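Local coordinates for protein endoglucanase (Ganoderma lucidum, PDB 5D8Z) that probably hydrolyses internal beta-1,4-glucosidic bonds of cellulose and related glucans, as a family 5 endoglucanase with a TIM-barrel fold, at residues K156-V161 with I194-G199; D170-A175 with A214-K219. All blocks are in the same frame, centred on the assembly; numbering follows the deposited sequence.

Contact 1 (K156-V161 with I194-G199); sequences KIIFGV and IILLPG
Two neighbouring strands of the (beta/alpha)8 barrel, 157-160 and 194-198, pair here in parallel, the fourth and fifth staves of the closed sheet. Their short axes come within 4.9 Å and are turned by 20° against each other. Phe159 carries the pairing with both of its backbone polar groups: its N donates to Ile194 O at 3.2 Å, the donor standing above the carbonyl plane, while its O receives Leu196 N at 3.0 Å, nearly straight (169°) and in the carbonyl plane. One residue of strand 157-160 thus straddles Ile195, as parallel pairing requires. Side chains then sort onto the two faces of the sheet. On one, Ile158 and Ile194 run side by side, pointing the same way, whereas Leu196 crosses Ile158 obliquely and sets its CD1 3.5 Å from Ile158 CG2. The same CD1 also packs over the CA of Gly160, where there is no side chain, and Ile116 of the adjoining strand 114-119 touches both Ile158 and Leu196. On the other face Phe159 and Ile195 cross obliquely, Phe159 CD2 to Ile195 CG1 4.1 Å, against helix 171-187, whose Ile185 touches both. Ile157 CG2 lies over the margin of one face of the Phe159 ring. Beyond the strand, Val161 points its side chain toward strand 194-198: its CG2, anti to the carbonyl carbon, reaches Ile195 CG2 at 3.5 Å, and its CB packs against Pro198 CD. With one face turned to the barrel interior and the other to the helical layer, this is the paired-strand part of a beta-alpha-beta unit, the repeating element of TIM barrels.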
loop_
_atom_site.group_PDB
_atom_site.type_symbol
_atom_site.label_atom_id
_atom_site.label_comp_id
_atom_site.label_asym_id
_atom_site.label_seq_id
_atom_site.Cartn_x
_atom_site.Cartn_y
_atom_site.Cartn_z
ATOM N N LYS A 156 10.311 -7.408 9.376
ATOM C CA LYS A 156 8.925 -7.668 8.990
ATOM C C LYS A 156 8.248 -6.392 8.462
ATOM O O LYS A 156 7.144 -6.448 7.929
ATOM C CB LYS A 156 8.151 -8.256 10.176
ATOM C CG LYS A 156 8.451 -9.728 10.483
ATOM C CD LYS A 156 7.782 -10.634 9.463
ATOM C CE LYS A 156 8.385 -12.037 9.432
ATOM N NZ LYS A 156 7.747 -13.014 10.380
ATOM N N ILE A 157 8.931 -5.255 8.578
ATOM C CA ILE A 157 8.481 -4.007 7.984
ATOM C C ILE A 157 8.823 -3.868 6.483
ATOM O O ILE A 157 9.801 -4.431 5.979
ATOM C CB ILE A 157 9.040 -2.816 8.752
ATOM C CG1 ILE A 157 8.772 -2.970 10.248
ATOM C CG2 ILE A 157 8.376 -1.532 8.290
ATOM C CD1 ILE A 157 7.333 -2.730 10.631
ATOM N N ILE A 158 7.968 -3.151 5.769
ATOM C CA ILE A 158 8.047 -2.990 4.326
ATOM C C ILE A 158 7.684 -1.555 4.103
ATOM O O ILE A 158 6.596 -1.153 4.429
ATOM C CB ILE A 158 6.982 -3.835 3.620
ATOM C CG1 ILE A 158 7.399 -5.306 3.601
ATOM C CG2 ILE A 158 6.685 -3.323 2.211
ATOM C CD1 ILE A 158 6.303 -6.280 3.171
ATOM N N PHE A 159 8.595 -0.772 3.562
ATOM C CA PHE A 159 8.383 0.661 3.473
ATOM C C PHE A 159 7.729 1.003 2.153
ATOM O O PHE A 159 8.318 0.788 1.088
ATOM C CB PHE A 159 9.692 1.403 3.570
ATOM C CG PHE A 159 10.487 1.066 4.764
ATOM C CD1 PHE A 159 10.357 1.803 5.909
ATOM C CD2 PHE A 159 11.436 0.060 4.718
ATOM C CE1 PHE A 159 11.133 1.524 7.034
ATOM C CE2 PHE A 159 12.243 -0.216 5.817
ATOM C CZ PHE A 159 12.086 0.513 6.988
ATOM N N GLY A 160 6.517 1.546 2.225
ATOM C CA GLY A 160 5.817 1.972 1.018
ATOM C C GLY A 160 6.027 3.459 0.787
ATOM O O GLY A 160 5.338 4.312 1.405
ATOM N N VAL A 161 6.950 3.759 -0.123
ATOM C CA VAL A 161 7.478 5.104 -0.297
ATOM C C VAL A 161 6.370 6.115 -0.493
ATOM O O VAL A 161 6.351 7.140 0.162
ATOM C CB VAL A 161 8.446 5.176 -1.501
ATOM C CG1 VAL A 161 8.796 6.608 -1.838
ATOM C CG2 VAL A 161 9.732 4.417 -1.209
ATOM N N ILE A 194 12.151 -4.749 2.243
ATOM C CA ILE A 194 11.608 -4.417 0.942
ATOM C C ILE A 194 11.298 -2.931 0.984
ATOM O O ILE A 194 10.954 -2.378 2.037
ATOM C CB ILE A 194 10.256 -5.125 0.703
ATOM C CG1 ILE A 194 10.369 -6.637 0.914
ATOM C CG2 ILE A 194 9.698 -4.773 -0.656
ATOM C CD1 ILE A 194 9.309 -7.469 0.198
ATOM N N ILE A 195 11.418 -2.294 -0.167
ATOM C CA ILE A 195 10.927 -0.967 -0.373
ATOM C C ILE A 195 10.120 -0.994 -1.665
ATOM O O ILE A 195 10.554 -1.567 -2.672
ATOM C CB ILE A 195 12.058 0.012 -0.496
ATOM C CG1 ILE A 195 12.844 0.115 0.815
ATOM C CG2 ILE A 195 11.504 1.362 -0.865
ATOM C CD1 ILE A 195 14.195 0.819 0.653
ATOM N N LEU A 196 8.923 -0.409 -1.615
ATOM C CA LEU A 196 7.975 -0.461 -2.715
ATOM C C LEU A 196 8.188 0.809 -3.505
ATOM O O LEU A 196 8.409 1.875 -2.915
ATOM C CB LEU A 196 6.530 -0.573 -2.213
ATOM C CG LEU A 196 6.315 -1.830 -1.362
ATOM C CD1 LEU A 196 5.101 -1.773 -0.452
ATOM C CD2 LEU A 196 6.237 -3.068 -2.227
ATOM N N LEU A 197 8.179 0.703 -4.830
ATOM C CA LEU A 197 8.456 1.849 -5.651
ATOM C C LEU A 197 7.260 2.109 -6.535
ATOM O O LEU A 197 6.948 1.290 -7.397
ATOM C CB LEU A 197 9.690 1.639 -6.514
ATOM C CG LEU A 197 10.845 0.812 -5.984
ATOM C CD1 LEU A 197 11.956 0.893 -7.023
ATOM C CD2 LEU A 197 11.328 1.277 -4.626
ATOM N N PRO A 198 6.624 3.268 -6.356
ATOM C CA PRO A 198 5.427 3.653 -7.035
ATOM C C PRO A 198 5.717 4.554 -8.211
ATOM O O PRO A 198 6.659 5.342 -8.152
ATOM C CB PRO A 198 4.725 4.480 -5.979
ATOM C CG PRO A 198 5.859 5.220 -5.321
ATOM C CD PRO A 198 7.054 4.317 -5.420
ATOM N N GLY A 199 4.929 4.410 -9.269
ATOM C CA GLY A 199 4.933 5.313 -10.389
ATOM C C GLY A 199 3.602 5.988 -10.651
ATOM O O GLY A 199 2.767 6.108 -9.787
#

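Contact 2 (D170-A175 with A214-K219)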
loop_
_atom_site.group_PDB
_atom_site.type_symbol
_atom_site.label_atom_id
_atom_site.label_comp_id
_atom_site.label_asym_id
_atom_site.label_seq_id
_atom_site.Cartn_x
_atom_site.Cartn_y
_atom_site.Cartn_z
ATOM N N ASP A 170 6.903 14.900 -14.747
ATOM C CA ASP A 170 8.144 14.261 -15.191
ATOM C C ASP A 170 8.511 13.071 -14.322
ATOM O O ASP A 170 9.034 13.222 -13.213
ATOM C CB ASP A 170 9.317 15.239 -15.220
ATOM C CG ASP A 170 10.657 14.551 -15.545
ATOM O OD1 ASP A 170 11.079 13.647 -14.796
ATOM O OD2 ASP A 170 11.307 14.910 -16.548
ATOM N N ILE A 171 8.306 11.890 -14.869
ATOM C CA ILE A 171 8.529 10.679 -14.135
ATOM C C ILE A 171 9.976 10.409 -13.709
ATOM O O ILE A 171 10.224 9.754 -12.690
ATOM C CB ILE A 171 8.030 9.490 -14.951
ATOM C CG1 ILE A 171 7.954 8.251 -14.066
ATOM C CG2 ILE A 171 8.934 9.254 -16.152
ATOM C CD1 ILE A 171 6.911 8.362 -12.985
ATOM N N ASN A 172 10.942 10.879 -14.473
ATOM C CA ASN A 172 12.330 10.661 -14.074
ATOM C C ASN A 172 12.747 11.474 -12.881
ATOM O O ASN A 172 13.614 11.047 -12.148
ATOM C CB ASN A 172 13.288 10.931 -15.234
ATOM C CG ASN A 172 13.116 9.921 -16.358
ATOM O OD1 ASN A 172 13.398 8.707 -16.178
ATOM N ND2 ASN A 172 12.636 10.402 -17.524
ATOM N N LEU A 173 12.152 12.657 -12.715
ATOM C CA LEU A 173 12.360 13.464 -11.523
ATOM C C LEU A 173 11.705 12.777 -10.348
ATOM O O LEU A 173 12.271 12.751 -9.254
ATOM C CB LEU A 173 11.789 14.863 -11.688
ATOM C CG LEU A 173 12.599 15.724 -12.654
ATOM C CD1 LEU A 173 11.855 17.016 -12.974
ATOM C CD2 LEU A 173 13.982 16.022 -12.099
ATOM N N TRP A 174 10.526 12.210 -10.574
ATOM C CA TRP A 174 9.895 11.387 -9.552
ATOM C C TRP A 174 10.742 10.166 -9.147
ATOM O O TRP A 174 10.917 9.878 -7.971
ATOM C CB TRP A 174 8.503 10.914 -9.998
ATOM C CG TRP A 174 7.914 9.939 -9.032
ATOM C CD1 TRP A 174 7.585 8.642 -9.279
ATOM C CD2 TRP A 174 7.629 10.162 -7.652
ATOM N NE1 TRP A 174 7.087 8.042 -8.141
ATOM C CE2 TRP A 174 7.119 8.955 -7.123
ATOM C CE3 TRP A 174 7.755 11.258 -6.806
ATOM C CZ2 TRP A 174 6.732 8.826 -5.796
ATOM C CZ3 TRP A 174 7.384 11.108 -5.467
ATOM C CH2 TRP A 174 6.871 9.912 -4.989
ATOM N N ALA A 175 11.255 9.432 -10.114
ATOM C CA ALA A 175 12.166 8.369 -9.783
ATOM C C ALA A 175 13.367 8.875 -8.962
ATOM O O ALA A 175 13.839 8.180 -8.056
ATOM C CB ALA A 175 12.604 7.669 -11.057
ATOM N N ALA A 214 8.054 2.254 -15.270
ATOM C CA ALA A 214 8.982 1.136 -15.100
ATOM C C ALA A 214 10.422 1.448 -15.479
ATOM O O ALA A 214 11.350 1.187 -14.689
ATOM C CB ALA A 214 8.493 -0.065 -15.894
ATOM N N ASP A 215 10.636 1.993 -16.677
ATOM C CA ASP A 215 12.022 2.279 -17.085
ATOM C C ASP A 215 12.738 3.347 -16.206
ATOM O O ASP A 215 13.900 3.196 -15.824
ATOM C CB ASP A 215 12.128 2.521 -18.606
ATOM C CG ASP A 215 12.488 1.191 -19.396
ATOM O OD1 ASP A 215 13.303 0.358 -18.889
ATOM O OD2 ASP A 215 11.951 0.964 -20.513
ATOM N N ALA A 216 12.009 4.371 -15.801
ATOM C CA ALA A 216 12.547 5.337 -14.869
ATOM C C ALA A 216 12.890 4.683 -13.544
ATOM O O ALA A 216 13.984 4.878 -13.005
ATOM C CB ALA A 216 11.543 6.438 -14.657
ATOM N N LEU A 217 11.959 3.891 -13.028
ATOM C CA LEU A 217 12.139 3.338 -11.704
ATOM C C LEU A 217 13.076 2.159 -11.696
ATOM O O LEU A 217 13.686 1.855 -10.663
ATOM C CB LEU A 217 10.795 2.995 -11.050
ATOM C CG LEU A 217 9.978 4.216 -10.590
ATOM C CD1 LEU A 217 8.566 3.838 -10.204
ATOM C CD2 LEU A 217 10.646 4.894 -9.421
ATOM N N LYS A 218 13.232 1.514 -12.856
ATOM C CA LYS A 218 14.291 0.510 -13.002
ATOM C C LYS A 218 15.713 1.038 -12.638
ATOM O O LYS A 218 16.567 0.263 -12.230
ATOM C CB LYS A 218 14.271 -0.147 -14.383
ATOM C CG LYS A 218 15.246 -1.301 -14.418
ATOM C CD LYS A 218 15.154 -2.159 -15.650
ATOM C CE LYS A 218 16.268 -3.203 -15.585
ATOM N NZ LYS A 218 16.554 -3.882 -16.874
ATOM N N LYS A 219 15.945 2.348 -12.727
ATOM C CA LYS A 219 17.270 2.923 -12.454
ATOM C C LYS A 219 17.581 3.112 -10.993
ATOM O O LYS A 219 18.716 3.379 -10.636
ATOM C CB LYS A 219 17.422 4.249 -13.175
ATOM C CG LYS A 219 17.289 4.090 -14.688
ATOM C CD LYS A 219 17.165 5.411 -15.430
ATOM C CE LYS A 219 16.280 5.225 -16.656
ATOM N NZ LYS A 219 16.496 6.229 -17.737
#
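Apolar packing centred on two alanines and flanked by Ile171 and Leu217 joins the first turn of helix 171-187 to the short helix 213-218. Ala216 CB enters between Ile171, Asn172 and Ala175. Ile171 meets it with both CG1 and CG2; CG1 is anti to the backbone N (chi1 -167°) and approaches Ala216 CB to 4.1 Å. One turn further along, Ala175 CB sits 3.9 Å from Ala216 CB and also rests on Ala216 O. Leu217 completes the patch from beside Ala216, its CD2 3.8 Å from Ala175 CB. The short axes approach to 8.7 Å and cross at -32°. Polar groups lie at the outer margin. Asn172, its CG anti to the carbonyl carbon, brings OD1 over the methyl of Ala216 at 3.3 Å; Lys219 NZ comes no nearer to this OD1 than 4.3 Å. Capping belongs to one segment alone: Asp170, the N-cap residue, accepts Leu173 N through OD1 at 2.5 Å, the donor arriving nearly along the C-O axis, and its charge would probably be stabilised by the positive end of the helix dipole. The two segments meet by van der Waals contact, without a hydrogen bond between them, and alanines at the centre let their backbones come close while Asn172 and Lys219, both exposed, lie on the solvent side.

From the N terminus the chain passes through strand 157-160, enters helix 171-187 at 170-175, returns along strand 194-198 and reaches helix 213-218. Contact 1 closes the beta-alpha-beta loop between the two strands; contact 2 closes a second loop between the two helices. Their segments alternate, so the loops cross: the first half of contact 2 lies within the loop of contact 1, and the second half of contact 1 within that of contact 2. The two meet at Pro198, whose O probably accepts a hydrogen bond from Trp174 NE1 and packs on Leu217 CD1. Barrel wall and helical layer are thereby tied together.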